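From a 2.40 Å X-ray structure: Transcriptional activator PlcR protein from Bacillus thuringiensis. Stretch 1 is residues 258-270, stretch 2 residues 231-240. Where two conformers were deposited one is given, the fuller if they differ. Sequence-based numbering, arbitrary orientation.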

ATOM      1  N   ASP A 258      21.268 -21.801  -3.459  1.00 41.57           N
ATOM      2  CA  ASP A 258      20.038 -21.241  -4.014  1.00 51.60           C
ATOM      3  C   ASP A 258      19.616 -19.974  -3.283  1.00 46.81           C
ATOM      4  O   ASP A 258      19.360 -18.949  -3.913  1.00 46.88           O
ATOM      5  CB  ASP A 258      18.894 -22.264  -3.948  1.00 47.86           C
ATOM      6  CG  ASP A 258      17.632 -21.780  -4.652  1.00 58.77           C
ATOM      7  OD1 ASP A 258      17.660 -21.618  -5.890  1.00 68.35           O
ATOM      8  OD2 ASP A 258      16.604 -21.571  -3.970  1.00 61.83           O
ATOM      9  N   ALA A 259      19.535 -20.053  -1.955  1.00 41.73           N
ATOM     10  CA  ALA A 259      19.060 -18.927  -1.174  1.00 42.56           C
ATOM     11  C   ALA A 259      19.943 -17.716  -1.400  1.00 37.91           C
ATOM     12  O   ALA A 259      19.438 -16.619  -1.640  1.00 40.18           O
ATOM     13  CB  ALA A 259      18.976 -19.272   0.299  1.00 24.52           C
ATOM     14  N   TYR A 260      21.258 -17.915  -1.351  1.00 36.30           N
ATOM     15  CA  TYR A 260      22.202 -16.805  -1.524  1.00 29.48           C
ATOM     16  C   TYR A 260      22.152 -16.194  -2.932  1.00 37.00           C
ATOM     17  O   TYR A 260      22.324 -14.984  -3.096  1.00 35.97           O
ATOM     18  CB  TYR A 260      23.630 -17.236  -1.174  1.00 39.29           C
ATOM     19  CG  TYR A 260      23.905 -17.433   0.304  1.00 44.56           C
ATOM     20  CD1 TYR A 260      23.671 -16.409   1.223  1.00 37.10           C
ATOM     21  CD2 TYR A 260      24.425 -18.633   0.782  1.00 52.32           C
ATOM     22  CE1 TYR A 260      23.930 -16.580   2.579  1.00 37.54           C
ATOM     23  CE2 TYR A 260      24.693 -18.814   2.138  1.00 45.18           C
ATOM     24  CZ  TYR A 260      24.447 -17.783   3.028  1.00 43.32           C
ATOM     25  OH  TYR A 260      24.706 -17.958   4.368  1.00 45.11           O
ATOM     26  N   LYS A 261      21.912 -17.031  -3.943  1.00 36.55           N
ATOM     27  CA  LYS A 261      21.766 -16.555  -5.318  1.00 51.11           C
ATOM     28  C   LYS A 261      20.541 -15.660  -5.452  1.00 40.71           C
ATOM     29  O   LYS A 261      20.596 -14.589  -6.061  1.00 39.61           O
ATOM     30  CB  LYS A 261      21.677 -17.722  -6.302  1.00 43.93           C
ATOM     31  CG  LYS A 261      23.020 -18.381  -6.593  1.00 61.40           C
ATOM     32  CD  LYS A 261      22.843 -19.724  -7.302  1.00 72.26           C
ATOM     33  CE  LYS A 261      22.389 -19.558  -8.751  1.00 94.97           C
ATOM     34  NZ  LYS A 261      21.043 -18.917  -8.894  1.00 90.52           N
ATOM     35  N   LYS A 262      19.436 -16.097  -4.867  1.00 38.73           N
ATOM     36  CA  LYS A 262      18.234 -15.284  -4.864  1.00 39.67           C
ATOM     37  C   LYS A 262      18.479 -13.930  -4.186  1.00 35.79           C
ATOM     38  O   LYS A 262      17.973 -12.907  -4.648  1.00 35.86           O
ATOM     39  CB  LYS A 262      17.070 -16.039  -4.219  1.00 29.70           C
ATOM     40  CG  LYS A 262      16.528 -17.186  -5.074  1.00 32.55           C
ATOM     41  CD  LYS A 262      15.426 -17.926  -4.313  1.00 43.51           C
ATOM     42  CE  LYS A 262      14.557 -18.789  -5.221  1.00 54.43           C
ATOM     43  NZ  LYS A 262      15.314 -19.861  -5.918  1.00 57.37           N
ATOM     44  N   ALA A 263      19.266 -13.916  -3.110  1.00 33.34           N
ATOM     45  CA  ALA A 263      19.579 -12.663  -2.426  1.00 38.57           C
ATOM     46  C   ALA A 263      20.415 -11.759  -3.307  1.00 32.51           C
ATOM     47  O   ALA A 263      20.133 -10.575  -3.427  1.00 32.90           O
ATOM     48  CB  ALA A 263      20.297 -12.920  -1.100  1.00 31.89           C
ATOM     49  N   SER A 264      21.451 -12.336  -3.910  1.00 41.88           N
ATOM     50  CA  SER A 264      22.338 -11.625  -4.835  1.00 40.54           C
ATOM     51  C   SER A 264      21.570 -11.033  -6.028  1.00 40.00           C
ATOM     52  O   SER A 264      21.840  -9.910  -6.459  1.00 37.80           O
ATOM     53  CB  SER A 264      23.454 -12.559  -5.328  1.00 43.32           C
ATOM     54  OG  SER A 264      24.387 -11.879  -6.156  1.00 42.67           O
ATOM     55  N   PHE A 265      20.605 -11.786  -6.546  1.00 36.11           N
ATOM     56  CA  PHE A 265      19.702 -11.246  -7.544  1.00 30.91           C
ATOM     57  C   PHE A 265      19.040  -9.944  -7.080  1.00 33.23           C
ATOM     58  O   PHE A 265      19.132  -8.930  -7.767  1.00 33.96           O
ATOM     59  CB  PHE A 265      18.632 -12.266  -7.944  1.00 30.54           C
ATOM     60  CG  PHE A 265      17.780 -11.817  -9.114  1.00 44.45           C
ATOM     61  CD1 PHE A 265      16.685 -10.979  -8.915  1.00 39.87           C
ATOM     62  CD2 PHE A 265      18.084 -12.216 -10.411  1.00 38.09           C
ATOM     63  CE1 PHE A 265      15.907 -10.550  -9.983  1.00 37.02           C
ATOM     64  CE2 PHE A 265      17.301 -11.801 -11.480  1.00 46.64           C
ATOM     65  CZ  PHE A 265      16.210 -10.965 -11.263  1.00 37.78           C
ATOM     66  N   PHE A 266      18.366  -9.965  -5.932  1.00 33.84           N
ATOM     67  CA  PHE A 266      17.654  -8.773  -5.469  1.00 31.88           C
ATOM     68  C   PHE A 266      18.569  -7.624  -5.117  1.00 37.59           C
ATOM     69  O   PHE A 266      18.262  -6.475  -5.435  1.00 40.97           O
ATOM     70  CB  PHE A 266      16.718  -9.082  -4.302  1.00 24.40           C
ATOM     71  CG  PHE A 266      15.498  -9.825  -4.718  1.00 27.37           C
ATOM     72  CD1 PHE A 266      14.483  -9.178  -5.418  1.00 27.07           C
ATOM     73  CD2 PHE A 266      15.371 -11.174  -4.453  1.00 27.85           C
ATOM     74  CE1 PHE A 266      13.352  -9.875  -5.840  1.00 25.46           C
ATOM     75  CE2 PHE A 266      14.240 -11.875  -4.863  1.00 30.16           C
ATOM     76  CZ  PHE A 266      13.234 -11.222  -5.565  1.00 26.82           C
ATOM     77  N   PHE A 267      19.699  -7.924  -4.479  1.00 33.36           N
ATOM     78  CA  PHE A 267      20.660  -6.867  -4.163  1.00 44.50           C
ATOM     79  C   PHE A 267      21.131  -6.151  -5.431  1.00 44.71           C
ATOM     80  O   PHE A 267      21.293  -4.932  -5.438  1.00 39.82           O
ATOM     81  CB  PHE A 267      21.842  -7.389  -3.331  1.00 36.22           C
ATOM     82  CG  PHE A 267      21.444  -7.890  -1.967  1.00 39.96           C
ATOM     83  CD1 PHE A 267      20.200  -7.576  -1.436  1.00 32.49           C
ATOM     84  CD2 PHE A 267      22.300  -8.685  -1.224  1.00 33.50           C
ATOM     85  CE1 PHE A 267      19.820  -8.040  -0.187  1.00 35.32           C
ATOM     86  CE2 PHE A 267      21.926  -9.162   0.027  1.00 27.57           C
ATOM     87  CZ  PHE A 267      20.685  -8.839   0.543  1.00 28.73           C
ATOM     88  N   ASP A 268      21.353  -6.918  -6.495  0.55 44.39           N
ATOM     89  CA  ASP A 268      21.759  -6.352  -7.773  0.55 42.82           C
ATOM     90  C   ASP A 268      20.698  -5.400  -8.303  0.55 44.03           C
ATOM     91  O   ASP A 268      20.898  -4.186  -8.341  0.55 42.98           O
ATOM     92  CB  ASP A 268      22.027  -7.455  -8.801  0.55 41.69           C
ATOM     93  CG  ASP A 268      22.298  -6.901 -10.195  0.55 53.77           C
ATOM     94  OD1 ASP A 268      23.298  -6.166 -10.352  0.55 49.50           O
ATOM     95  OD2 ASP A 268      21.516  -7.202 -11.131  0.55 45.93           O
ATOM     96  N   ILE A 269      19.560  -5.955  -8.701  1.00 41.66           N
ATOM     97  CA  ILE A 269      18.513  -5.149  -9.331  1.00 41.04           C
ATOM     98  C   ILE A 269      17.983  -4.007  -8.464  1.00 37.63           C
ATOM     99  O   ILE A 269      17.553  -2.986  -8.998  1.00 43.03           O
ATOM    100  CB  ILE A 269      17.319  -5.982  -9.863  1.00 43.45           C
ATOM    101  CG1 ILE A 269      16.418  -6.430  -8.721  1.00 38.54           C
ATOM    102  CG2 ILE A 269      17.793  -7.160 -10.693  1.00 53.34           C
ATOM    103  CD1 ILE A 269      14.959  -6.420  -9.083  1.00 35.89           C
ATOM    104  N   LEU A 270      18.000  -4.160  -7.142  1.00 38.55           N
ATOM    105  CA  LEU A 270      17.567  -3.057  -6.278  1.00 37.82           C
ATOM    106  C   LEU A 270      18.719  -2.103  -5.942  1.00 34.38           C
ATOM    107  O   LEU A 270      18.540  -1.126  -5.210  1.00 34.00           O
ATOM    108  CB  LEU A 270      16.866  -3.565  -5.020  1.00 28.85           C
ATOM    109  CG  LEU A 270      15.482  -4.172  -5.273  1.00 42.38           C
ATOM    110  CD1 LEU A 270      14.843  -4.702  -3.978  1.00 34.84           C
ATOM    111  CD2 LEU A 270      14.576  -3.147  -5.958  1.00 32.02           C
TER
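Stretch 2, residues 231-240: SMALIGQLYY

Stretch 2 enters as a loop or turn over residues 231-234, with Leu234 at the N-cap position, and becomes helical from Ile235 to Tyr240. It runs nearly antiparallel to the helix of residues 258-269: the N-to-C directions differ by 158°, the signed crossing angle is -158°, and the axes approach to 7.5 Å. At this separation Gly236 and Ala263 lie where the CA atoms come closest. No hydrogen bond crosses the contact; it is made by packing of side chains against side chains and backbone, burying 676 Å² summed over both sides.

Walking along stretch 1, Ala259 comes first, its CA 5.1 Å from the CA of Tyr239 and its CB 3.4 Å from Tyr239 O. Tyr260 starts its side chain away from the other helix, but the ring returns, placing CE1 3.7 Å from Tyr240 O and turning its edge toward the face of the Tyr240 ring in an offset pair, with centroids 5.6 Å apart and planes at 66°. Lys262 serves two purposes. Its aliphatic CD lies over one face of the Tyr239 ring, 3.4 Å from Tyr239 CE1, while its NZ forms a salt bridge one turn back, 2.9 Å from Asp258 OD2. The side chain of Tyr239 sits as a knob in a hole made by Ala259, Lys262, Ala263 and Phe266.

The backbones come nearest at Ala263, whose CA is 4.3 Å from the CA of Gly236. The methyl fits among backbone and CB atoms: Ala263 CB is 3.4 Å from Gly236 O, 4.0 Å from Tyr239 CB and 3.9 Å from Tyr240 CB. The absent CB of Gly236 leaves room for the Phe267 ring: an ideal CB there would stand 2.7 Å from Phe267 CE1, a clash, and a tight 3.2 Å from Phe266 CB.

Phe266, one turn further along from Lys262 and pointing toward stretch 2, receives Ile235 CG2 almost squarely over one face, 3.4 Å from the ring centroid and 4° off the normal. Met232 SD lies at the edge of the same ring, 5.3 Å from its centroid, and Phe266 CE2 reaches Tyr239 CE2 at 3.8 Å. Phe267 leaves its backbone sideways, yet its ring end comes in against the bare glycine, with CE1 3.6 Å from Gly236 C and also 3.6 Å from Gln237 N.

At the end of the walk Met232 is the common partner: Ile269 CD1 is 4.1 Å from Met232 SD, and Leu270 CD1, just past the helix, is 3.6 Å from Met232 O. The rule to read is alanine against glycine at the closest CA pair, Ala263 and Gly236, with the rings of Phe266, Phe267 and Tyr239 packed around it.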

ATOM      1  N   SER A 231       5.843  -7.780  -2.483  1.00 29.87           N
ATOM      2  CA  SER A 231       6.786  -6.825  -1.911  1.00 28.97           C
ATOM      3  C   SER A 231       8.226  -7.300  -2.034  1.00 25.91           C
ATOM      4  O   SER A 231       8.524  -8.462  -1.762  1.00 24.99           O
ATOM      5  CB  SER A 231       6.460  -6.577  -0.443  1.00 28.45           C
ATOM      6  OG  SER A 231       7.055  -5.385   0.009  1.00 34.17           O
ATOM      7  N   MET A 232       9.104  -6.383  -2.431  1.00 29.89           N
ATOM      8  CA  MET A 232      10.527  -6.648  -2.646  1.00 26.25           C
ATOM      9  C   MET A 232      11.337  -5.987  -1.550  1.00 25.23           C
ATOM     10  O   MET A 232      12.569  -6.056  -1.561  1.00 31.32           O
ATOM     11  CB  MET A 232      11.001  -5.988  -3.955  1.00 30.97           C
ATOM     12  CG  MET A 232      10.740  -6.717  -5.213  1.00 32.60           C
ATOM     13  SD  MET A 232      11.733  -6.090  -6.575  1.00 34.02           S
ATOM     14  CE  MET A 232      10.825  -4.610  -7.024  1.00 30.76           C
ATOM     15  N   ALA A 233      10.664  -5.283  -0.650  1.00 24.39           N
ATOM     16  CA  ALA A 233      11.368  -4.422   0.297  1.00 30.47           C
ATOM     17  C   ALA A 233      12.467  -5.166   1.109  1.00 30.50           C
ATOM     18  O   ALA A 233      13.604  -4.698   1.230  1.00 24.04           O
ATOM     19  CB  ALA A 233      10.356  -3.718   1.220  1.00 22.92           C
ATOM     20  N   LEU A 234      12.122  -6.336   1.638  1.00 25.63           N
ATOM     21  CA  LEU A 234      13.038  -7.099   2.468  1.00 28.26           C
ATOM     22  C   LEU A 234      13.345  -8.483   1.906  1.00 30.12           C
ATOM     23  O   LEU A 234      13.998  -9.288   2.567  1.00 29.86           O
ATOM     24  CB  LEU A 234      12.471  -7.225   3.887  1.00 26.23           C
ATOM     25  CG  LEU A 234      12.439  -5.910   4.668  1.00 33.80           C
ATOM     26  CD1 LEU A 234      12.154  -6.186   6.102  1.00 31.24           C
ATOM     27  CD2 LEU A 234      13.779  -5.179   4.529  1.00 27.52           C
ATOM     28  N   ILE A 235      12.889  -8.761   0.688  1.00 24.08           N
ATOM     29  CA  ILE A 235      12.962 -10.129   0.164  1.00 27.45           C
ATOM     30  C   ILE A 235      14.407 -10.588  -0.078  1.00 26.58           C
ATOM     31  O   ILE A 235      14.729 -11.750   0.131  1.00 27.07           O
ATOM     32  CB  ILE A 235      12.088 -10.335  -1.122  1.00 25.02           C
ATOM     33  CG1 ILE A 235      11.924 -11.819  -1.426  1.00 29.14           C
ATOM     34  CG2 ILE A 235      12.700  -9.625  -2.330  1.00 24.24           C
ATOM     35  CD1 ILE A 235      10.634 -12.384  -0.972  1.00 37.64           C
ATOM     36  N   GLY A 236      15.272  -9.683  -0.524  1.00 26.06           N
ATOM     37  CA  GLY A 236      16.688 -10.008  -0.652  1.00 28.95           C
ATOM     38  C   GLY A 236      17.295 -10.399   0.699  1.00 33.09           C
ATOM     39  O   GLY A 236      17.908 -11.460   0.837  1.00 27.28           O
ATOM     40  N   GLN A 237      17.096  -9.546   1.700  1.00 21.98           N
ATOM     41  CA  GLN A 237      17.605  -9.792   3.048  1.00 26.56           C
ATOM     42  C   GLN A 237      17.107 -11.124   3.582  1.00 24.74           C
ATOM     43  O   GLN A 237      17.856 -11.841   4.224  1.00 30.92           O
ATOM     44  CB  GLN A 237      17.216  -8.657   4.005  1.00 22.23           C
ATOM     45  CG  GLN A 237      17.771  -7.294   3.589  1.00 33.00           C
ATOM     46  CD  GLN A 237      16.849  -6.570   2.594  1.00 42.83           C
ATOM     47  OE1 GLN A 237      16.422  -7.148   1.594  1.00 28.42           O
ATOM     48  NE2 GLN A 237      16.533  -5.306   2.880  1.00 28.89           N
ATOM     49  N   LEU A 238      15.844 -11.446   3.293  1.00 28.39           N
ATOM     50  CA  LEU A 238      15.203 -12.678   3.756  1.00 25.09           C
ATOM     51  C   LEU A 238      15.848 -13.925   3.160  1.00 31.40           C
ATOM     52  O   LEU A 238      16.181 -14.846   3.888  1.00 34.91           O
ATOM     53  CB  LEU A 238      13.699 -12.646   3.455  1.00 24.42           C
ATOM     54  CG  LEU A 238      12.940 -11.710   4.415  1.00 24.70           C
ATOM     55  CD1 LEU A 238      11.512 -11.413   3.955  1.00 15.73           C
ATOM     56  CD2 LEU A 238      12.960 -12.275   5.842  1.00 23.31           C
ATOM     57  N   TYR A 239      16.040 -13.948   1.845  1.00 27.50           N
ATOM     58  CA  TYR A 239      16.783 -15.029   1.216  1.00 33.10           C
ATOM     59  C   TYR A 239      18.180 -15.189   1.773  1.00 31.77           C
ATOM     60  O   TYR A 239      18.658 -16.304   1.900  1.00 33.78           O
ATOM     61  CB  TYR A 239      16.864 -14.851  -0.298  1.00 28.45           C
ATOM     62  CG  TYR A 239      15.585 -15.243  -0.966  1.00 29.83           C
ATOM     63  CD1 TYR A 239      15.091 -16.534  -0.852  1.00 29.55           C
ATOM     64  CD2 TYR A 239      14.849 -14.315  -1.677  1.00 31.66           C
ATOM     65  CE1 TYR A 239      13.898 -16.897  -1.445  1.00 28.48           C
ATOM     66  CE2 TYR A 239      13.663 -14.661  -2.271  1.00 37.24           C
ATOM     67  CZ  TYR A 239      13.192 -15.955  -2.155  1.00 36.38           C
ATOM     68  OH  TYR A 239      12.003 -16.282  -2.760  1.00 45.33           O
ATOM     69  N   TYR A 240      18.833 -14.073   2.077  1.00 24.21           N
ATOM     70  CA  TYR A 240      20.163 -14.112   2.648  1.00 29.15           C
ATOM     71  C   TYR A 240      20.059 -14.786   4.026  1.00 37.85           C
ATOM     72  O   TYR A 240      20.745 -15.775   4.310  1.00 36.13           O
ATOM     73  CB  TYR A 240      20.756 -12.690   2.745  1.00 20.93           C
ATOM     74  CG  TYR A 240      22.105 -12.647   3.432  1.00 35.76           C
ATOM     75  CD1 TYR A 240      23.284 -12.810   2.706  1.00 39.14           C
ATOM     76  CD2 TYR A 240      22.203 -12.466   4.815  1.00 32.88           C
ATOM     77  CE1 TYR A 240      24.524 -12.792   3.340  1.00 47.80           C
ATOM     78  CE2 TYR A 240      23.443 -12.436   5.451  1.00 27.19           C
ATOM     79  CZ  TYR A 240      24.591 -12.603   4.712  1.00 32.83           C
ATOM     80  OH  TYR A 240      25.804 -12.582   5.340  1.00 53.99           O
TER